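GGDEF and EAL domain-containing protein (Vibrio cholerae O1 str. 2010EL-1786, PDB 6PWK) binds the second messenger c-di-GMP and, as a LapD-type receptor, probably controls large adhesins in cell adhesion and biofilm formation. Local coordinates at residues A[104-109]-A[141-146]; A[108-113]-A[170-175]; A[248-253]-A[284-289]; A[323-326]-A[330-333]. One frame throughout, in Å; residues are numbered along the deposited sequence.

Contact 1 (A[104-109]-A[141-146])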
# COMPACT_ATOMS: atom_id res chain seq x y z
N MET A 104 -29.08 20.77 -17.64
CA MET A 104 -29.01 21.61 -16.45
C MET A 104 -27.89 22.63 -16.61
O MET A 104 -26.76 22.26 -16.95
CB MET A 104 -28.78 20.77 -15.18
CG MET A 104 -29.82 19.70 -14.93
SD MET A 104 -30.10 19.38 -13.18
CE MET A 104 -31.61 20.30 -12.91
N ASP A 105 -28.21 23.90 -16.37
CA ASP A 105 -27.20 24.95 -16.43
C ASP A 105 -26.51 25.06 -15.07
O ASP A 105 -26.71 24.22 -14.18
CB ASP A 105 -27.83 26.26 -16.88
CG ASP A 105 -28.76 26.86 -15.85
OD1 ASP A 105 -29.32 26.11 -15.03
OD2 ASP A 105 -28.92 28.10 -15.85
N GLU A 106 -25.70 26.10 -14.89
CA GLU A 106 -24.82 26.17 -13.72
C GLU A 106 -25.61 26.27 -12.42
O GLU A 106 -25.29 25.59 -11.44
CB GLU A 106 -23.85 27.35 -13.87
CG GLU A 106 -24.49 28.73 -14.04
CD GLU A 106 -25.13 28.92 -15.40
OE1 GLU A 106 -25.84 29.93 -15.59
OE2 GLU A 106 -24.91 28.07 -16.29
N THR A 107 -26.66 27.10 -12.39
CA THR A 107 -27.42 27.28 -11.16
C THR A 107 -28.18 26.01 -10.79
O THR A 107 -28.31 25.68 -9.61
CB THR A 107 -28.39 28.45 -11.31
OG1 THR A 107 -27.67 29.62 -11.73
CG2 THR A 107 -29.07 28.75 -9.98
N GLU A 108 -28.68 25.28 -11.79
CA GLU A 108 -29.41 24.04 -11.52
C GLU A 108 -28.48 22.97 -10.96
O GLU A 108 -28.89 22.16 -10.12
CB GLU A 108 -30.11 23.56 -12.78
CG GLU A 108 -31.33 24.40 -13.16
CD GLU A 108 -31.77 24.18 -14.60
OE1 GLU A 108 -30.92 23.86 -15.44
OE2 GLU A 108 -32.98 24.33 -14.88
N LEU A 109 -27.23 22.93 -11.43
CA LEU A 109 -26.27 21.97 -10.90
C LEU A 109 -25.93 22.26 -9.45
O LEU A 109 -25.70 21.34 -8.66
CB LEU A 109 -25.00 21.98 -11.75
CG LEU A 109 -25.16 21.65 -13.22
CD1 LEU A 109 -23.86 21.93 -13.94
CD2 LEU A 109 -25.58 20.20 -13.40
N SER A 141 -19.68 22.15 -15.14
CA SER A 141 -20.74 22.39 -16.11
C SER A 141 -20.12 22.43 -17.51
O SER A 141 -19.16 23.17 -17.74
CB SER A 141 -21.47 23.70 -15.82
OG SER A 141 -20.64 24.81 -16.09
N ASN A 142 -20.69 21.65 -18.42
CA ASN A 142 -20.18 21.59 -19.79
C ASN A 142 -20.81 22.72 -20.59
O ASN A 142 -21.98 22.65 -20.98
CB ASN A 142 -20.49 20.23 -20.42
CG ASN A 142 -19.58 19.91 -21.59
OD1 ASN A 142 -18.43 20.35 -21.63
ND2 ASN A 142 -20.09 19.14 -22.54
N LYS A 143 -20.04 23.78 -20.82
CA LYS A 143 -20.48 24.92 -21.61
C LYS A 143 -19.71 25.05 -22.92
O LYS A 143 -19.86 26.06 -23.62
CB LYS A 143 -20.37 26.21 -20.79
CG LYS A 143 -21.15 26.18 -19.47
CD LYS A 143 -21.46 27.58 -18.98
CE LYS A 143 -22.11 27.56 -17.60
NZ LYS A 143 -21.11 27.48 -16.50
N ARG A 144 -18.87 24.07 -23.24
CA ARG A 144 -18.20 23.98 -24.53
C ARG A 144 -18.21 22.52 -24.97
O ARG A 144 -18.52 21.62 -24.19
CB ARG A 144 -16.77 24.53 -24.48
CG ARG A 144 -16.67 26.03 -24.25
CD ARG A 144 -15.23 26.51 -24.30
NE ARG A 144 -15.15 27.97 -24.20
CZ ARG A 144 -14.01 28.66 -24.24
NH1 ARG A 144 -12.85 28.03 -24.38
NH2 ARG A 144 -14.03 29.98 -24.14
N GLN A 145 -17.87 22.29 -26.24
CA GLN A 145 -17.80 20.92 -26.75
C GLN A 145 -16.51 20.29 -26.24
O GLN A 145 -15.41 20.71 -26.62
CB GLN A 145 -17.86 20.90 -28.27
CG GLN A 145 -18.12 19.51 -28.84
CD GLN A 145 -17.99 19.46 -30.35
OE1 GLN A 145 -17.04 19.98 -30.92
NE2 GLN A 145 -18.96 18.83 -31.01
N SER A 146 -16.63 19.28 -25.38
CA SER A 146 -15.49 18.67 -24.72
C SER A 146 -15.48 17.17 -24.96
O SER A 146 -16.53 16.53 -25.11
CB SER A 146 -15.52 18.94 -23.21
OG SER A 146 -15.71 20.32 -22.94

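Contact 2 (A[108-113]-A[170-175])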
# COMPACT_ATOMS: atom_id res chain seq x y z
N GLU A 108 -28.68 25.28 -11.79
CA GLU A 108 -29.41 24.04 -11.52
C GLU A 108 -28.48 22.97 -10.96
O GLU A 108 -28.89 22.16 -10.12
CB GLU A 108 -30.11 23.56 -12.78
CG GLU A 108 -31.33 24.40 -13.16
CD GLU A 108 -31.77 24.18 -14.60
OE1 GLU A 108 -30.92 23.86 -15.44
OE2 GLU A 108 -32.98 24.33 -14.88
N LEU A 109 -27.23 22.93 -11.43
CA LEU A 109 -26.27 21.97 -10.90
C LEU A 109 -25.93 22.26 -9.45
O LEU A 109 -25.70 21.34 -8.66
CB LEU A 109 -25.00 21.98 -11.75
CG LEU A 109 -25.16 21.65 -13.22
CD1 LEU A 109 -23.86 21.93 -13.94
CD2 LEU A 109 -25.58 20.20 -13.40
N LYS A 110 -25.89 23.54 -9.08
CA LYS A 110 -25.53 23.91 -7.71
C LYS A 110 -26.58 23.42 -6.72
O LYS A 110 -26.23 22.94 -5.63
CB LYS A 110 -25.35 25.42 -7.60
CG LYS A 110 -24.19 25.98 -8.42
CD LYS A 110 -23.88 27.42 -8.01
CE LYS A 110 -22.53 27.88 -8.54
NZ LYS A 110 -22.59 28.34 -9.95
N ILE A 111 -27.86 23.52 -7.07
CA ILE A 111 -28.91 23.02 -6.18
C ILE A 111 -28.85 21.50 -6.09
O ILE A 111 -29.09 20.92 -5.02
CB ILE A 111 -30.29 23.52 -6.66
CG1 ILE A 111 -30.34 25.04 -6.63
CG2 ILE A 111 -31.40 22.93 -5.80
CD1 ILE A 111 -31.69 25.62 -7.00
N VAL A 112 -28.54 20.83 -7.20
CA VAL A 112 -28.34 19.39 -7.15
C VAL A 112 -27.11 19.05 -6.31
O VAL A 112 -27.15 18.14 -5.47
CB VAL A 112 -28.22 18.82 -8.58
CG1 VAL A 112 -27.88 17.34 -8.54
CG2 VAL A 112 -29.52 19.05 -9.34
N ALA A 113 -26.02 19.78 -6.50
CA ALA A 113 -24.82 19.56 -5.70
C ALA A 113 -25.06 19.92 -4.24
O ALA A 113 -24.55 19.25 -3.34
CB ALA A 113 -23.65 20.36 -6.26
N TYR A 170 -18.51 22.58 -2.30
CA TYR A 170 -18.11 21.82 -3.47
C TYR A 170 -17.17 22.67 -4.32
O TYR A 170 -17.17 23.91 -4.22
CB TYR A 170 -19.33 21.37 -4.29
CG TYR A 170 -20.25 22.51 -4.65
CD1 TYR A 170 -21.26 22.91 -3.79
CD2 TYR A 170 -20.11 23.20 -5.85
CE1 TYR A 170 -22.10 23.95 -4.11
CE2 TYR A 170 -20.95 24.24 -6.18
CZ TYR A 170 -21.94 24.61 -5.31
OH TYR A 170 -22.78 25.66 -5.62
N GLY A 171 -16.40 22.01 -5.16
CA GLY A 171 -15.53 22.68 -6.10
C GLY A 171 -16.18 22.75 -7.47
O GLY A 171 -16.54 21.73 -8.06
N PHE A 172 -16.34 23.98 -7.97
CA PHE A 172 -17.02 24.24 -9.23
C PHE A 172 -16.02 24.77 -10.25
O PHE A 172 -15.33 25.76 -9.99
CB PHE A 172 -18.16 25.24 -9.04
CG PHE A 172 -19.05 25.39 -10.25
CD1 PHE A 172 -18.67 26.20 -11.32
CD2 PHE A 172 -20.27 24.75 -10.31
CE1 PHE A 172 -19.49 26.33 -12.42
CE2 PHE A 172 -21.09 24.88 -11.41
CZ PHE A 172 -20.70 25.68 -12.47
N ILE A 173 -15.95 24.11 -11.41
CA ILE A 173 -15.18 24.58 -12.55
C ILE A 173 -16.08 24.47 -13.78
O ILE A 173 -16.71 23.43 -14.00
CB ILE A 173 -13.89 23.76 -12.76
CG1 ILE A 173 -12.99 23.84 -11.53
CG2 ILE A 173 -13.14 24.26 -13.99
CD1 ILE A 173 -11.67 23.11 -11.70
N SER A 174 -16.14 25.54 -14.57
CA SER A 174 -16.90 25.50 -15.81
C SER A 174 -15.99 25.06 -16.95
O SER A 174 -14.80 25.39 -16.98
CB SER A 174 -17.51 26.86 -16.12
OG SER A 174 -18.24 26.83 -17.33
N SER A 175 -16.56 24.32 -17.91
CA SER A 175 -15.75 23.76 -18.99
C SER A 175 -15.12 24.84 -19.86
O SER A 175 -14.16 24.55 -20.59
CB SER A 175 -16.60 22.83 -19.86
OG SER A 175 -17.22 23.54 -20.92

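Contact 3 (A[248-253]-A[284-289]). With C2E (9,9'-[(2R,3R,3aS,5S,7aR,9R,10R,10aS,12S,14aR)-3,5,10,12-tetrahydroxy-5,12-dioxidooctahydro-2H,7H-difuro[3,2-d:3',2'-j][1,3,7,9,2,8]tetraoxadiphosphacyclododecine-2,9-diyl]bis(2-amino-1,9-dihydro-6H-purin-6-one)), chain C.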
# COMPACT_ATOMS: atom_id res chain seq x y z
N PHE A 248 8.84 16.23 -5.01
CA PHE A 248 8.61 17.66 -4.85
C PHE A 248 9.11 18.15 -3.49
O PHE A 248 9.73 19.21 -3.40
CB PHE A 248 7.13 17.96 -5.04
CG PHE A 248 6.73 19.34 -4.61
CD1 PHE A 248 7.00 20.44 -5.40
CD2 PHE A 248 6.05 19.53 -3.41
CE1 PHE A 248 6.62 21.70 -5.01
CE2 PHE A 248 5.67 20.80 -3.01
CZ PHE A 248 5.96 21.88 -3.81
N ASP A 249 8.85 17.38 -2.43
CA ASP A 249 9.27 17.80 -1.09
C ASP A 249 10.79 17.78 -0.96
O ASP A 249 11.37 18.65 -0.31
CB ASP A 249 8.63 16.92 -0.03
CG ASP A 249 7.21 17.35 0.30
OD1 ASP A 249 6.87 18.53 0.04
OD2 ASP A 249 6.43 16.51 0.81
N GLN A 250 11.45 16.79 -1.57
CA GLN A 250 12.90 16.73 -1.50
C GLN A 250 13.54 17.90 -2.23
O GLN A 250 14.59 18.41 -1.81
CB GLN A 250 13.41 15.40 -2.06
CG GLN A 250 13.17 14.22 -1.12
CD GLN A 250 13.33 12.88 -1.81
OE1 GLN A 250 12.65 11.91 -1.47
NE2 GLN A 250 14.22 12.82 -2.80
N TYR A 251 12.93 18.35 -3.33
CA TYR A 251 13.45 19.52 -4.04
C TYR A 251 13.31 20.78 -3.20
O TYR A 251 14.25 21.58 -3.09
CB TYR A 251 12.74 19.68 -5.38
CG TYR A 251 13.12 20.95 -6.11
CD1 TYR A 251 14.29 21.02 -6.86
CD2 TYR A 251 12.30 22.07 -6.06
CE1 TYR A 251 14.63 22.18 -7.53
CE2 TYR A 251 12.64 23.23 -6.72
CZ TYR A 251 13.80 23.29 -7.45
OH TYR A 251 14.14 24.44 -8.12
N VAL A 252 12.14 20.97 -2.59
CA VAL A 252 11.91 22.15 -1.76
C VAL A 252 12.87 22.17 -0.57
O VAL A 252 13.45 23.21 -0.24
CB VAL A 252 10.44 22.21 -1.30
CG1 VAL A 252 10.24 23.33 -0.29
CG2 VAL A 252 9.52 22.40 -2.50
N ILE A 253 13.05 21.02 0.08
CA ILE A 253 13.95 20.95 1.23
C ILE A 253 15.38 21.27 0.82
O ILE A 253 16.10 21.98 1.52
CB ILE A 253 13.85 19.56 1.90
CG1 ILE A 253 12.47 19.37 2.53
CG2 ILE A 253 14.93 19.40 2.95
CD1 ILE A 253 12.22 17.98 3.05
N ILE A 284 11.84 8.88 4.27
CA ILE A 284 12.25 8.90 5.67
C ILE A 284 13.74 8.66 5.80
O ILE A 284 14.42 9.26 6.64
CB ILE A 284 11.42 7.89 6.49
CG1 ILE A 284 9.93 8.16 6.32
CG2 ILE A 284 11.81 7.94 7.96
CD1 ILE A 284 9.04 7.27 7.16
N ARG A 285 14.29 7.76 4.97
CA ARG A 285 15.74 7.60 4.93
C ARG A 285 16.42 8.83 4.35
O ARG A 285 17.48 9.24 4.83
CB ARG A 285 16.11 6.37 4.10
CG ARG A 285 15.81 5.03 4.74
CD ARG A 285 16.33 3.91 3.86
NE ARG A 285 17.79 3.90 3.80
CZ ARG A 285 18.50 3.26 2.87
NH1 ARG A 285 17.88 2.58 1.91
NH2 ARG A 285 19.82 3.30 2.89
N TRP A 286 15.82 9.43 3.32
CA TRP A 286 16.40 10.60 2.68
C TRP A 286 16.57 11.75 3.66
O TRP A 286 17.59 12.44 3.65
CB TRP A 286 15.54 11.02 1.49
CG TRP A 286 16.08 12.15 0.68
CD1 TRP A 286 16.84 12.06 -0.45
CD2 TRP A 286 15.89 13.55 0.92
NE1 TRP A 286 17.14 13.31 -0.92
CE2 TRP A 286 16.56 14.25 -0.10
CE3 TRP A 286 15.21 14.28 1.90
CZ2 TRP A 286 16.59 15.64 -0.17
CZ3 TRP A 286 15.23 15.67 1.83
CH2 TRP A 286 15.91 16.33 0.80
N ILE A 287 15.57 11.98 4.52
CA ILE A 287 15.64 13.08 5.47
C ILE A 287 16.81 12.89 6.42
O ILE A 287 17.55 13.83 6.71
CB ILE A 287 14.30 13.20 6.23
CG1 ILE A 287 13.34 14.10 5.45
CG2 ILE A 287 14.51 13.75 7.63
CD1 ILE A 287 13.79 15.55 5.37
N SER A 288 17.01 11.66 6.91
CA SER A 288 18.12 11.40 7.83
C SER A 288 19.46 11.62 7.14
O SER A 288 20.39 12.17 7.74
CB SER A 288 18.03 9.98 8.37
OG SER A 288 16.70 9.62 8.66
N GLN A 289 19.58 11.20 5.88
CA GLN A 289 20.86 11.32 5.18
C GLN A 289 21.19 12.78 4.87
O GLN A 289 22.34 13.21 5.04
CB GLN A 289 20.81 10.49 3.89
CG GLN A 289 20.63 9.00 4.12
CD GLN A 289 20.33 8.24 2.84
OE1 GLN A 289 19.87 8.82 1.86
NE2 GLN A 289 20.59 6.94 2.85
P1 C2E C . -0.99 25.97 3.95
O2P C2E C . -0.09 25.22 4.90
O1P C2E C . -2.24 26.24 4.73
O5' C2E C . -0.39 27.45 3.60
C5' C2E C . -1.21 28.55 3.79
C4' C2E C . -1.85 28.88 2.41
O4' C2E C . -2.72 29.83 2.52
C3' C2E C . -0.80 29.45 1.44
O3' C2E C . -1.34 29.41 0.21
C2' C2E C . -0.77 30.92 1.90
O2' C2E C . -0.14 31.77 0.85
C1' C2E C . -2.05 31.16 1.90
N9 C2E C . -2.60 32.24 2.69
C8 C2E C . -1.54 32.49 3.49
N7 C2E C . -1.91 33.50 4.32
C5 C2E C . -3.16 33.84 4.04
C6 C2E C . -4.14 34.88 4.62
O6 C2E C . -3.83 35.61 5.50
N1 C2E C . -5.46 34.99 4.07
C2 C2E C . -5.90 34.14 2.99
N2 C2E C . -7.23 34.21 2.40
N3 C2E C . -4.95 33.17 2.48
C4 C2E C . -3.58 33.05 3.04
P11 C2E C . -0.34 28.69 -0.90
O21 C2E C . 0.93 29.39 -1.28
O11 C2E C . -1.14 28.60 -2.18
O5A C2E C . -0.19 27.17 -0.27
C5A C2E C . -1.35 26.41 -0.42
C4A C2E C . -1.12 25.03 0.06
O4A C2E C . -0.27 24.43 -0.73
C3A C2E C . -0.42 25.06 1.60
O3A C2E C . -1.49 25.08 2.65
C2A C2E C . 0.24 24.03 1.68
O2A C2E C . -0.62 22.91 2.22
C1A C2E C . 0.72 23.72 0.16
N91 C2E C . 1.94 24.15 -0.03
C81 C2E C . 2.38 25.39 -0.30
N71 C2E C . 3.72 25.31 -0.41
C51 C2E C . 4.08 24.05 -0.21
C61 C2E C . 5.44 23.36 -0.21
O61 C2E C . 6.40 24.01 -0.42
N11 C2E C . 5.56 21.96 0.04
C21 C2E C . 4.38 21.17 0.30
N21 C2E C . 4.51 19.75 0.55
N31 C2E C . 3.08 21.84 0.29
C41 C2E C . 2.97 23.31 0.03

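Contact 4 (A[323-326]-A[330-333])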
# COMPACT_ATOMS: atom_id res chain seq x y z
N ALA A 323 13.45 10.75 12.82
CA ALA A 323 14.56 11.11 11.95
C ALA A 323 14.82 12.61 11.97
O ALA A 323 15.97 13.06 11.93
CB ALA A 323 14.28 10.63 10.52
N VAL A 324 13.75 13.41 12.03
CA VAL A 324 13.89 14.86 12.01
C VAL A 324 14.53 15.34 13.31
O VAL A 324 15.48 16.14 13.29
CB VAL A 324 12.53 15.52 11.76
CG1 VAL A 324 12.53 16.96 12.24
CG2 VAL A 324 12.17 15.45 10.28
N ARG A 325 14.04 14.87 14.45
CA ARG A 325 14.57 15.31 15.73
C ARG A 325 15.94 14.72 16.05
O ARG A 325 16.76 15.38 16.70
CB ARG A 325 13.59 14.98 16.85
CG ARG A 325 12.57 16.08 17.11
CD ARG A 325 11.53 15.67 18.14
NE ARG A 325 10.64 16.78 18.47
CZ ARG A 325 9.54 16.66 19.20
NH1 ARG A 325 9.18 15.47 19.68
NH2 ARG A 325 8.78 17.72 19.45
N ASN A 326 16.22 13.49 15.60
CA ASN A 326 17.53 12.91 15.84
C ASN A 326 18.64 13.71 15.18
O ASN A 326 19.79 13.69 15.63
CB ASN A 326 17.59 11.46 15.35
CG ASN A 326 16.86 10.50 16.27
OD1 ASN A 326 16.65 10.79 17.45
ND2 ASN A 326 16.48 9.34 15.74
N ASP A 330 13.14 19.98 14.08
CA ASP A 330 11.91 19.83 14.83
C ASP A 330 10.73 19.87 13.85
O ASP A 330 10.91 20.04 12.65
CB ASP A 330 11.78 20.90 15.91
CG ASP A 330 11.05 20.40 17.14
OD1 ASP A 330 10.28 19.43 17.02
OD2 ASP A 330 11.25 20.98 18.23
N PHE A 331 9.53 19.72 14.39
CA PHE A 331 8.34 19.60 13.56
C PHE A 331 7.14 20.21 14.27
O PHE A 331 7.14 20.40 15.49
CB PHE A 331 8.05 18.13 13.21
CG PHE A 331 7.75 17.27 14.40
CD1 PHE A 331 6.44 17.09 14.84
CD2 PHE A 331 8.77 16.63 15.09
CE1 PHE A 331 6.17 16.30 15.94
CE2 PHE A 331 8.50 15.84 16.19
CZ PHE A 331 7.19 15.68 16.61
N GLY A 332 6.10 20.50 13.48
CA GLY A 332 4.85 21.02 14.00
C GLY A 332 3.67 20.45 13.23
O GLY A 332 3.84 19.68 12.28
N VAL A 333 2.47 20.85 13.65
CA VAL A 333 1.22 20.38 13.06
C VAL A 333 0.60 21.52 12.26
O VAL A 333 0.63 22.68 12.69
CB VAL A 333 0.25 19.87 14.14
CG1 VAL A 333 -0.98 19.23 13.50
CG2 VAL A 333 0.96 18.88 15.05

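Contact 1 (A[104-109]-A[141-146])
Leu109 meets the CB of Ser141 on the buried side of this contact, its CD1 methyl resting 3.5 Å from that Ser141 CB. Nearer the surface, Glu106 and Lys143 meet with their side chains at about a right angle. Their salt bridge is a long one, 3.9 Å from Glu106 OE2 to Lys143 NZ, and the carboxylate lies beside CE of the lysine. The ammonium end is turned by a bend at the last torsion (chi4 84°), which brings NZ to Ser141 OG, its hydrogen-bond acceptor at 2.7 Å; Ser174 OG provides NZ with a second partner. The contact thus seats the first turn of helix 106-118 on strand 136-142 of the GGDEF-domain sheet, where the strand runs out into a loop. That first turn opens with a capping box. Asp105 is the N-cap, and its OD1 takes a weak bond of 3.4 Å from Glu108 N, while its own backbone N donates to Glu108 OE1 at 2.9 Å, nearly along the C-O axis of that oxygen. Beyond the strand, Ser146 OG donates in the carbonyl plane to Asn142 OD1 at 3.0 Å, and Asn142 ND2 is hydrogen-bonded to Gly43 O.

Contact 2 (A[108-113]-A[170-175])
Lys110 runs past the hydroxyl end of Tyr170, and its ammonium group then reaches over the ring of Phe172. Its side chain crosses both aromatic side chains at about a right angle. The aliphatic part does the first job: CB, CG and CD of Lys110 all lie around Tyr170 OH, the CG to OH distance being 3.2 Å. The second depends on the far end of the chain, which is extended through CD and bends only at chi4 (82°). This places NZ of Lys110 over a face of the Phe172 ring, 4.1 Å from the centroid and 15° off the normal, displaced toward the rim: a cation-pi interaction. Tyr170 and Phe172 are presented together because they are two residues apart along an extended backbone, with the intervening Gly171 hydrogen-bonded to strand 136-142. Strand 171-174 is an outermost strand of the mixed five-stranded sheet, parallel to its neighbour 136-142, and helix 106-118 packs against this sheet of the GGDEF domain, reaching also Met101 of strand 96-102. One turn further along the helix, Ala113 points its methyl at the other aromatic ring. CB sits over the centre of one face of Tyr170, 4.3 Å from the ring centroid and 10° off the normal, as a CH-pi contact. The backbone N of Ala113 is tied back to Leu109 O at 2.7 Å, a regular helical bond. Around this pair, Glu114 and Ile117 of the same helix also touch Tyr170, while Val139 of the neighbouring strand lies against both aromatic side chains.

Contact 3 (A[248-253]-A[284-289])
Trp286 and Gln250 carry the contact between two helices that run almost parallel, their local axes 11° apart and 11.5 Å distant at closest approach. Gln250 lies over one face of the indole. Its CG is above the centre of the six-membered ring, 3.5 Å from the centroid, in a CH-pi contact, and the chain continues extended so that its amide stacks over the five-membered part with the two planes 18° apart. Ile253, one helical turn on, meets the same tryptophan at its edge, CG2 lying 3.9 Å from CH2 of Trp286 near the ring plane. Its CD1 methyl reaches Ile287 CD1 at 3.7 Å, extending the apolar seam inward. On the far helix, Arg285 forms a salt bridge with Glu348 of the second subunit. Next to Gln250, Asp249 turns its carboxylate to c-di-GMP: OD1 accepts from the guanine amino nitrogen N21 at 2.7 Å, while Ser277 OG and Ala274 N hold OD2. Phe248 CE2 approaches N11 of that guanine at 3.3 Å. Neighbouring, nearly parallel helices round a sheet of largely parallel strands are characteristic of the TIM-barrel-like EAL domain, whose c-di-GMP pocket helix 245-261 lines here.

Contact 4 (A[323-326]-A[330-333])
This contact is a tight alpha-to-beta connection of the TIM-barrel-like EAL domain, in which helix 314-326 gives way after a very short loop to strand 330-336, the strand that also carries the magnesium ligand Asp334 further along. A salt bridge fastens the end of the helix to the start of the strand. Arg325 NE donates to Asp330 OD1 at 3.0 Å with an N-H...O angle of 148°, and a weak second bond comes from Arg325 NH2 to the same oxygen at 3.3 Å. Although CB of Asp330 leaves its backbone on the side facing away from the helix, the torsion beyond it (chi1 -147°) swings OD1 back toward the arginine. NE arrives from above the carboxylate plane, 47° out of it, and the backbone N of Phe331 donates to the same OD1 at 2.8 Å from the opposite face, so that two firm bonds and a weak one grip a single oxygen. The arginine is fixed at its far end too: NH1 and NH2 are hydrogen-bonded to the backbone carbonyls of Phe349 and Arg350. Between these attachments Phe331 projects one corner of its ring, CE2, at the middle of a guanidinium face, 3.3 Å from both NE and CZ of Arg325. The two planes are inclined about midway between parallel and perpendicular, so the groups are not stacked. On the buried side Val324 also packs on Ile287 of helix 281-292, and its CG1 methyl lies 3.5 Å from Asp330 O.

The four contacts fall into two pairs on opposite sides of the chain's centre. Contacts 1 and 2, 8 Å apart between centres, both use helix 106-118 and bind it to neighbouring strands, 136-142 and 171-174, of the GGDEF-domain sheet; Ser141 O to Ser175 N, 2.8 Å, is a probable hydrogen bond joining them. Contacts 3 and 4 follow in the EAL domain, 13 Å apart between centres, and touch where Ser288 of helix 281-292 packs on Ala323 of helix 314-326. Contact 1 lies about 43 Å from contact 3, centre to centre. The first pair thus lies in the GGDEF part and the second in the EAL part, with no touch between the pairs, and contact 3 reaches the c-di-GMP bound in the EAL domain.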